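Local coordinates for single-stranded-DNA-specific exonuclease RecJ (Thermus thermophilus, PDB 2ZXR), which degrades single-stranded DNA exonucleolytically in the 5' to 3' direction, requiring divalent metal ions such as magnesium or manganese, at residues Glu235-Ile240 with Val255-Lys260. Residues are numbered along the deposited sequence; the frame is centred on the assembly and turned at random.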
loop_
_atom_site.group_PDB
_atom_site.type_symbol
_atom_site.label_atom_id
_atom_site.label_comp_id
_atom_site.label_asym_id
_atom_site.label_seq_id
_atom_site.Cartn_x
_atom_site.Cartn_y
_atom_site.Cartn_z
ATOM N N GLU A 235 15.815 4.372 -9.582
ATOM C CA GLU A 235 16.674 4.594 -10.741
ATOM C C GLU A 235 15.854 4.749 -12.037
ATOM O O GLU A 235 16.035 5.708 -12.779
ATOM C CB GLU A 235 17.653 3.423 -10.888
ATOM C CG GLU A 235 18.694 3.557 -12.013
ATOM C CD GLU A 235 19.667 4.713 -11.793
ATOM O OE1 GLU A 235 20.007 5.003 -10.633
ATOM O OE2 GLU A 235 20.114 5.321 -12.775
ATOM N N GLY A 236 14.957 3.802 -12.307
ATOM C CA GLY A 236 14.171 3.856 -13.524
ATOM C C GLY A 236 13.201 5.019 -13.635
ATOM O O GLY A 236 13.075 5.614 -14.709
ATOM N N LEU A 237 12.519 5.358 -12.545
ATOM C CA LEU A 237 11.579 6.472 -12.606
ATOM C C LEU A 237 12.323 7.740 -12.957
ATOM O O LEU A 237 11.802 8.588 -13.674
ATOM C CB LEU A 237 10.855 6.663 -11.270
ATOM C CG LEU A 237 9.862 5.606 -10.782
ATOM C CD1 LEU A 237 9.303 5.999 -9.400
ATOM C CD2 LEU A 237 8.751 5.487 -11.772
ATOM N N ALA A 238 13.543 7.868 -12.436
ATOM C CA ALA A 238 14.371 9.043 -12.718
ATOM C C ALA A 238 14.799 9.077 -14.198
ATOM O O ALA A 238 14.968 10.153 -14.763
ATOM C CB ALA A 238 15.634 9.040 -11.809
ATOM N N ARG A 239 14.948 7.907 -14.831
ATOM C CA ARG A 239 15.401 7.884 -16.238
ATOM C C ARG A 239 14.314 8.051 -17.311
ATOM O O ARG A 239 14.602 8.418 -18.450
ATOM C CB ARG A 239 16.261 6.610 -16.483
ATOM C CG ARG A 239 17.493 6.594 -15.511
ATOM C CD ARG A 239 18.453 5.368 -15.522
ATOM N NE ARG A 239 19.324 5.463 -16.670
ATOM C CZ ARG A 239 20.607 5.810 -16.661
ATOM N NH1 ARG A 239 21.258 6.093 -15.547
ATOM N NH2 ARG A 239 21.212 5.936 -17.811
ATOM N N ILE A 240 13.057 7.838 -16.947
ATOM C CA ILE A 240 11.999 7.940 -17.929
ATOM C C ILE A 240 11.903 9.258 -18.704
ATOM O O ILE A 240 11.768 9.250 -19.919
ATOM C CB ILE A 240 10.618 7.614 -17.287
ATOM C CG1 ILE A 240 10.512 6.102 -17.041
ATOM C CG2 ILE A 240 9.468 8.110 -18.192
ATOM C CD1 ILE A 240 9.366 5.715 -16.137
ATOM N N VAL A 255 0.820 10.867 -20.921
ATOM C CA VAL A 255 -0.017 10.794 -19.735
ATOM C C VAL A 255 0.344 11.801 -18.646
ATOM O O VAL A 255 -0.191 11.737 -17.545
ATOM C CB VAL A 255 -0.038 9.369 -19.149
ATOM C CG1 VAL A 255 -0.424 8.384 -20.245
ATOM C CG2 VAL A 255 1.315 9.012 -18.571
ATOM N N GLY A 256 1.229 12.741 -18.953
ATOM C CA GLY A 256 1.574 13.759 -17.963
ATOM C C GLY A 256 2.460 13.323 -16.821
ATOM O O GLY A 256 2.336 13.798 -15.707
ATOM N N TYR A 257 3.354 12.396 -17.100
ATOM C CA TYR A 257 4.300 11.880 -16.124
ATOM C C TYR A 257 5.074 12.972 -15.399
ATOM O O TYR A 257 5.533 13.925 -16.020
ATOM C CB TYR A 257 5.302 10.984 -16.847
ATOM C CG TYR A 257 6.308 10.311 -15.943
ATOM C CD1 TYR A 257 7.668 10.612 -16.030
ATOM C CD2 TYR A 257 5.912 9.342 -15.036
ATOM C CE1 TYR A 257 8.604 9.963 -15.249
ATOM C CE2 TYR A 257 6.862 8.671 -14.228
ATOM C CZ TYR A 257 8.207 8.992 -14.348
ATOM O OH TYR A 257 9.146 8.363 -13.548
ATOM N N THR A 258 5.215 12.831 -14.084
ATOM C CA THR A 258 6.007 13.783 -13.308
ATOM C C THR A 258 6.980 13.052 -12.366
ATOM O O THR A 258 7.370 13.604 -11.332
ATOM C CB THR A 258 5.124 14.702 -12.465
ATOM O OG1 THR A 258 4.491 13.930 -11.446
ATOM C CG2 THR A 258 4.056 15.389 -13.348
ATOM N N GLY A 259 7.334 11.802 -12.698
ATOM C CA GLY A 259 8.287 11.047 -11.887
ATOM C C GLY A 259 7.752 10.166 -10.760
ATOM O O GLY A 259 8.525 9.657 -9.907
ATOM N N LYS A 260 6.435 9.997 -10.739
ATOM C CA LYS A 260 5.776 9.203 -9.716
ATOM C C LYS A 260 5.483 7.743 -10.104
ATOM O O LYS A 260 5.109 7.446 -11.229
ATOM C CB LYS A 260 4.456 9.872 -9.313
ATOM C CG LYS A 260 4.602 11.312 -8.869
ATOM C CD LYS A 260 5.701 11.485 -7.802
ATOM C CE LYS A 260 5.548 12.854 -7.098
ATOM N NZ LYS A 260 6.703 13.210 -6.216
#
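Tyr257 reaches from the loop between helices 246-254 and 261-277 to Leu237 in the last part of helix 227-239 and Ile240 just beyond that range, a loop-to-helix contact that combines a hydroxyl-to-carbonyl hydrogen bond with apolar packing and ties three consecutive helices of RecJ together, away from the metal site. The loop starts with a Schellman motif that ends helix 246-254: Gly256, at positive phi, is its C-prime residue, and Tyr257 N returns to Ala252 O. Directly after this turn the tyrosine side chain extends with CG anti to the backbone N (chi1 -177°), and its hydroxyl donates a hydrogen bond of 2.7 Å from OH to Leu237 O. This acceptor lies at the ring edge, near the ring plane, and the hydroxyl oxygen approaches it from the side, at a C=O...donor angle of 110° and tilted 22° from the carbonyl plane. On one face of the ring, Gly259 N sits 3.2 Å above the plane, over the centre, as the loop folds back across its own tyrosine. The Ile240 side chain crosses that of Tyr257 at about a right angle, and its CG2, oblique to the ring, lies 3.6 Å from Tyr257 CE1; Ile240 also packs on Val216 and Leu248. Leu237, roughly perpendicular to the tyrosine, continues the apolar contact toward Val264. Its methyls diverge: CD2 comes to 3.4 Å from Tyr257 OH, whereas CD1 lies 3.8 Å from Gly259 O.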